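Local atomic coordinates of hypothetical protein Atu1826 (PDB entry 2I3D), a protein that is of unknown function but is probably a hydrolase of the alpha/beta type, cleaving a substrate not yet identified. Residues Y129-G132 against A133-M137; A153-P156 against N157-F161. One frame throughout, in Å; residues are numbered along the deposited sequence. Where two conformers were deposited one is given.

Contact 1: Y129-G132 against A133-M137; sequences YSFG and AWIGM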
loop_
_atom_site.group_PDB
_atom_site.type_symbol
_atom_site.label_atom_id
_atom_site.label_comp_id
_atom_site.label_asym_id
_atom_site.label_seq_id
_atom_site.Cartn_x
_atom_site.Cartn_y
_atom_site.Cartn_z
ATOM N N TYR B 129 6.795 -2.443 9.705
ATOM C CA TYR B 129 6.143 -3.445 8.855
ATOM C C TYR B 129 7.163 -4.015 7.880
ATOM O O TYR B 129 7.837 -3.271 7.156
ATOM C CB TYR B 129 4.958 -2.731 8.153
ATOM C CG TYR B 129 4.295 -3.535 7.073
ATOM C CD1 TYR B 129 4.224 -4.931 7.143
ATOM C CD2 TYR B 129 3.725 -2.884 5.970
ATOM C CE1 TYR B 129 3.608 -5.688 6.069
ATOM C CE2 TYR B 129 3.138 -3.608 4.926
ATOM C CZ TYR B 129 3.088 -4.980 4.981
ATOM O OH TYR B 129 2.454 -5.598 3.930
ATOM N N SER B 130 7.314 -5.342 7.895
ATOM C CA SER B 130 8.199 -6.047 7.018
ATOM C C SER B 130 9.667 -5.637 7.285
ATOM O O SER B 130 10.124 -5.736 8.433
ATOM C CB SER B 130 7.760 -5.867 5.556
ATOM O OG SER B 130 8.346 -6.843 4.701
ATOM N N PHE B 131 10.398 -5.167 6.257
ATOM C CA PHE B 131 11.764 -4.654 6.494
ATOM C C PHE B 131 11.767 -3.611 7.649
ATOM O O PHE B 131 12.689 -3.569 8.470
ATOM C CB PHE B 131 12.278 -4.055 5.191
ATOM C CG PHE B 131 13.590 -3.288 5.305
ATOM C CD1 PHE B 131 14.795 -3.924 5.078
ATOM C CD2 PHE B 131 13.576 -1.910 5.470
ATOM C CE1 PHE B 131 15.981 -3.186 5.103
ATOM C CE2 PHE B 131 14.753 -1.161 5.493
ATOM C CZ PHE B 131 15.942 -1.802 5.324
ATOM N N GLY B 132 10.728 -2.764 7.706
ATOM C CA GLY B 132 10.587 -1.800 8.783
ATOM C C GLY B 132 10.578 -2.431 10.181
ATOM O O GLY B 132 11.037 -1.792 11.121
ATOM N N ALA B 133 10.061 -3.672 10.315
ATOM C CA ALA B 133 10.034 -4.325 11.636
ATOM C C ALA B 133 11.473 -4.711 12.005
ATOM O O ALA B 133 11.840 -4.734 13.197
ATOM C CB ALA B 133 9.159 -5.570 11.596
ATOM N N TRP B 134 12.265 -5.120 11.008
ATOM C CA TRP B 134 13.678 -5.457 11.300
ATOM C C TRP B 134 14.463 -4.217 11.737
ATOM O O TRP B 134 15.204 -4.231 12.770
ATOM C CB TRP B 134 14.288 -6.124 10.059
ATOM C CG TRP B 134 15.727 -6.544 10.181
ATOM C CD1 TRP B 134 16.270 -7.435 11.073
ATOM C CD2 TRP B 134 16.800 -6.088 9.346
ATOM N NE1 TRP B 134 17.651 -7.534 10.864
ATOM C CE2 TRP B 134 17.989 -6.736 9.794
ATOM C CE3 TRP B 134 16.882 -5.150 8.292
ATOM C CZ2 TRP B 134 19.232 -6.505 9.185
ATOM C CZ3 TRP B 134 18.085 -4.938 7.688
ATOM C CH2 TRP B 134 19.252 -5.603 8.116
ATOM N N ILE B 135 14.355 -3.130 10.948
ATOM C CA ILE B 135 14.944 -1.866 11.421
ATOM C C ILE B 135 14.393 -1.443 12.806
ATOM O O ILE B 135 15.156 -1.035 13.704
ATOM C CB ILE B 135 14.752 -0.734 10.396
ATOM C CG1 ILE B 135 15.283 -1.158 9.000
ATOM C CG2 ILE B 135 15.389 0.599 10.936
ATOM C CD1 ILE B 135 16.834 -1.327 8.959
ATOM N N GLY B 136 13.073 -1.591 13.013
ATOM C CA GLY B 136 12.486 -1.200 14.275
ATOM C C GLY B 136 13.055 -1.953 15.469
ATOM O O GLY B 136 13.327 -1.364 16.534
HETATM N N MSE B 137 13.235 -3.254 15.300
HETATM C CA MSE B 137 13.748 -4.047 16.423
HETATM C C MSE B 137 15.233 -3.735 16.678
HETATM O O MSE B 137 15.695 -3.834 17.827
HETATM C CB MSE B 137 13.426 -5.541 16.280
HETATM C CG MSE B 137 11.902 -5.792 16.262
HETATM SE SE MSE B 137 11.359 -7.626 16.501
HETATM C CE MSE B 137 11.467 -7.681 18.464
#

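Contact 2: A153-P156 against N157-F161; sequences APQP and NTYDF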
loop_
_atom_site.group_PDB
_atom_site.type_symbol
_atom_site.label_atom_id
_atom_site.label_comp_id
_atom_site.label_asym_id
_atom_site.label_seq_id
_atom_site.Cartn_x
_atom_site.Cartn_y
_atom_site.Cartn_z
ATOM N N ALA B 153 4.628 -8.594 10.241
ATOM C CA ALA B 153 5.238 -9.383 9.141
ATOM C C ALA B 153 6.773 -9.344 9.131
ATOM O O ALA B 153 7.366 -9.072 8.089
ATOM C CB ALA B 153 4.718 -8.939 7.731
ATOM N N PRO B 154 7.416 -9.676 10.251
ATOM C CA PRO B 154 8.891 -9.693 10.253
ATOM C C PRO B 154 9.428 -10.849 9.361
ATOM O O PRO B 154 8.681 -11.827 9.118
ATOM C CB PRO B 154 9.210 -9.950 11.728
ATOM C CG PRO B 154 8.090 -10.854 12.202
ATOM C CD PRO B 154 6.839 -10.241 11.488
ATOM N N GLN B 155 10.683 -10.759 8.867
ATOM C CA GLN B 155 11.163 -11.705 7.865
ATOM C C GLN B 155 12.458 -12.303 8.401
ATOM O O GLN B 155 13.546 -12.000 7.912
ATOM C CB GLN B 155 11.478 -10.983 6.544
ATOM C CG GLN B 155 10.330 -10.203 5.933
ATOM C CD GLN B 155 10.894 -9.110 5.046
ATOM O OE1 GLN B 155 10.895 -9.191 3.791
ATOM N NE2 GLN B 155 11.394 -8.076 5.697
ATOM N N PRO B 156 12.362 -13.144 9.438
ATOM C CA PRO B 156 13.626 -13.660 10.037
ATOM C C PRO B 156 14.364 -14.738 9.200
ATOM O O PRO B 156 15.472 -15.166 9.584
ATOM C CB PRO B 156 13.162 -14.306 11.352
ATOM C CG PRO B 156 11.646 -14.669 11.118
ATOM C CD PRO B 156 11.140 -13.604 10.135
ATOM N N ASN B 157 13.757 -15.162 8.091
ATOM C CA ASN B 157 14.407 -16.013 7.113
ATOM C C ASN B 157 15.245 -15.191 6.118
ATOM O O ASN B 157 16.102 -15.749 5.451
ATOM C CB ASN B 157 13.351 -16.878 6.349
ATOM C CG ASN B 157 12.244 -16.035 5.653
ATOM O OD1 ASN B 157 11.918 -14.936 6.081
ATOM N ND2 ASN B 157 11.695 -16.565 4.520
ATOM N N THR B 158 14.980 -13.878 6.023
ATOM C CA THR B 158 15.659 -12.993 5.053
ATOM C C THR B 158 16.638 -12.028 5.723
ATOM O O THR B 158 17.688 -11.670 5.132
ATOM C CB THR B 158 14.585 -12.137 4.310
ATOM O OG1 THR B 158 13.612 -13.005 3.715
ATOM C CG2 THR B 158 15.243 -11.215 3.268
ATOM N N TYR B 159 16.266 -11.563 6.916
ATOM C CA TYR B 159 17.090 -10.613 7.682
ATOM C C TYR B 159 17.409 -11.270 9.013
ATOM O O TYR B 159 16.604 -12.064 9.532
ATOM C CB TYR B 159 16.358 -9.287 7.906
ATOM C CG TYR B 159 16.079 -8.605 6.580
ATOM C CD1 TYR B 159 17.128 -8.096 5.804
ATOM C CD2 TYR B 159 14.786 -8.446 6.107
ATOM C CE1 TYR B 159 16.902 -7.467 4.607
ATOM C CE2 TYR B 159 14.550 -7.818 4.866
ATOM C CZ TYR B 159 15.617 -7.363 4.130
ATOM O OH TYR B 159 15.376 -6.725 2.934
ATOM N N ASP B 160 18.576 -10.929 9.536
ATOM C CA ASP B 160 19.113 -11.527 10.752
ATOM C C ASP B 160 18.542 -10.840 12.011
ATOM O O ASP B 160 18.867 -9.699 12.313
ATOM C CB ASP B 160 20.643 -11.388 10.693
ATOM C CG ASP B 160 21.342 -11.935 11.926
ATOM O OD1 ASP B 160 20.715 -12.739 12.681
ATOM O OD2 ASP B 160 22.536 -11.559 12.112
ATOM N N PHE B 161 17.740 -11.560 12.790
ATOM C CA PHE B 161 17.213 -10.993 14.064
ATOM C C PHE B 161 17.991 -11.429 15.315
ATOM O O PHE B 161 17.511 -11.253 16.444
ATOM C CB PHE B 161 15.734 -11.396 14.230
ATOM C CG PHE B 161 14.804 -10.598 13.360
ATOM C CD1 PHE B 161 13.985 -9.629 13.904
ATOM C CD2 PHE B 161 14.719 -10.878 11.994
ATOM C CE1 PHE B 161 13.105 -8.876 13.088
ATOM C CE2 PHE B 161 13.823 -10.180 11.127
ATOM C CZ PHE B 161 12.998 -9.164 11.693
HETATM O O HOH W 1 12.461 -6.917 2.122
HETATM O O HOH W 2 11.900 -11.478 2.056
HETATM O O HOH W 3 16.872 -14.246 11.878
#

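Contact 1: Y129-G132 against A133-M137
Gly136 N reaches back one helical turn to Gly132 O at 2.8 Å. One residue earlier the same i to i+4 pattern joins Ile135 N to Phe131 O at 3.0 Å, a nearly straight bond. The first carbonyl of the turn is shared: Ser130 O takes Ala133 N at 2.8 Å and, more weakly, Trp134 N. Helix 131-142 thus starts immediately after Ser130, whose positive phi of 64° marks a strained bend between strand 124-129 and the helix. With Gly128 and Gly132 on either side of the serine, this is consistent with the nucleophile elbow (GxSxG) of alpha/beta hydrolases. Ser130 OG is hydrogen-bonded to His212 NE2, as in a Ser-His-Asp triad probably completed by Asp179. Gly132 follows the bend, and its N bonds weakly to Tyr129 O. Outside the backbone, the Phe131 ring carries the packing. Ile135 CG1 lies over one of its faces in a CH-pi contact, 4.0 Å from the ring centroid, while Ile135 CD1 meets CZ. Trp134 approaches obliquely with the rim of its six-membered ring, CZ3 standing 3.8 Å from Phe131 CE1 and the two planes 57° apart. Phe131 CG and Trp134 CG both lie opposite their own backbone nitrogens (chi1 171° for Phe131), which brings the two rings together along one flank of the helix. At the far end of the indole, Trp134 NE1 is hydrogen-bonded to Asp160 O.

Contact 2: A153-P156 against N157-F161
Gln155 O is gripped by two backbone N-H groups. Tyr159 N lies ahead of the oxygen, nearly on the extended C=O line, at 2.9 Å with a C=O...N angle of 173°, whereas Thr158 N, at 3.0 Å, stands well above the carbonyl plane. The amide end of Gln155 is held through water: its OE1 accepts from one water that also bonds Tyr159 OH, and from a second, 2.8 Å from Thr158 OG1, that links it to the threonine. A third water bridges across the turn, donating to Pro156 O and accepting from Phe161 N at 3.0 Å. Together these bonds close a compact loop without regular secondary structure, placed after strand 146-152 of the central sheet, whose strand order is consistent with an alpha/beta-hydrolase fold, and beside the probable nucleophile elbow, where Gln155 touches Ser130. The Gln155 side chain runs alongside Tyr159, both pointing the same way, with amide and ring planes 63° apart. Gln155 NE2 sits at the edge of the ring, near its plane, 3.3 Å from Tyr159 CE2. The glutamine chain is extended beyond CG (chi2 156°), which carries the amide out to this edge. Thr158 CG2 lies over one face of the tyrosine, offset toward the rim. On the other flank of the loop, Phe161 packs against two prolines: its CZ is 3.9 Å from Pro154 CB, and its CD2 is 3.6 Å from Pro156 CA, both oblique to the ring. Pro156 and Phe161 also meet Leu190 of helix 184-195, and Asn157 ND2 is hydrogen-bonded to Val181 O.

How the contacts relate
Contact 1 precedes contact 2 along the chain, and their centres lie about 9 Å apart. Residues 129-137 leave strand 124-129 and enter helix 131-142; after the parallel neighbouring strand 146-152 completes this beta-alpha-beta unit, the chain forms the loop of residues 153-161. The loop folds back over the start of the helix. The Trp134 ring stacks on Tyr159, and Phe131 meets Tyr159 edge-to-face. Gln155 NE2 packs against the backbone of residues 130-131. Contact 2 therefore forms part of the surroundings of Ser130, the probable nucleophile presented by contact 1.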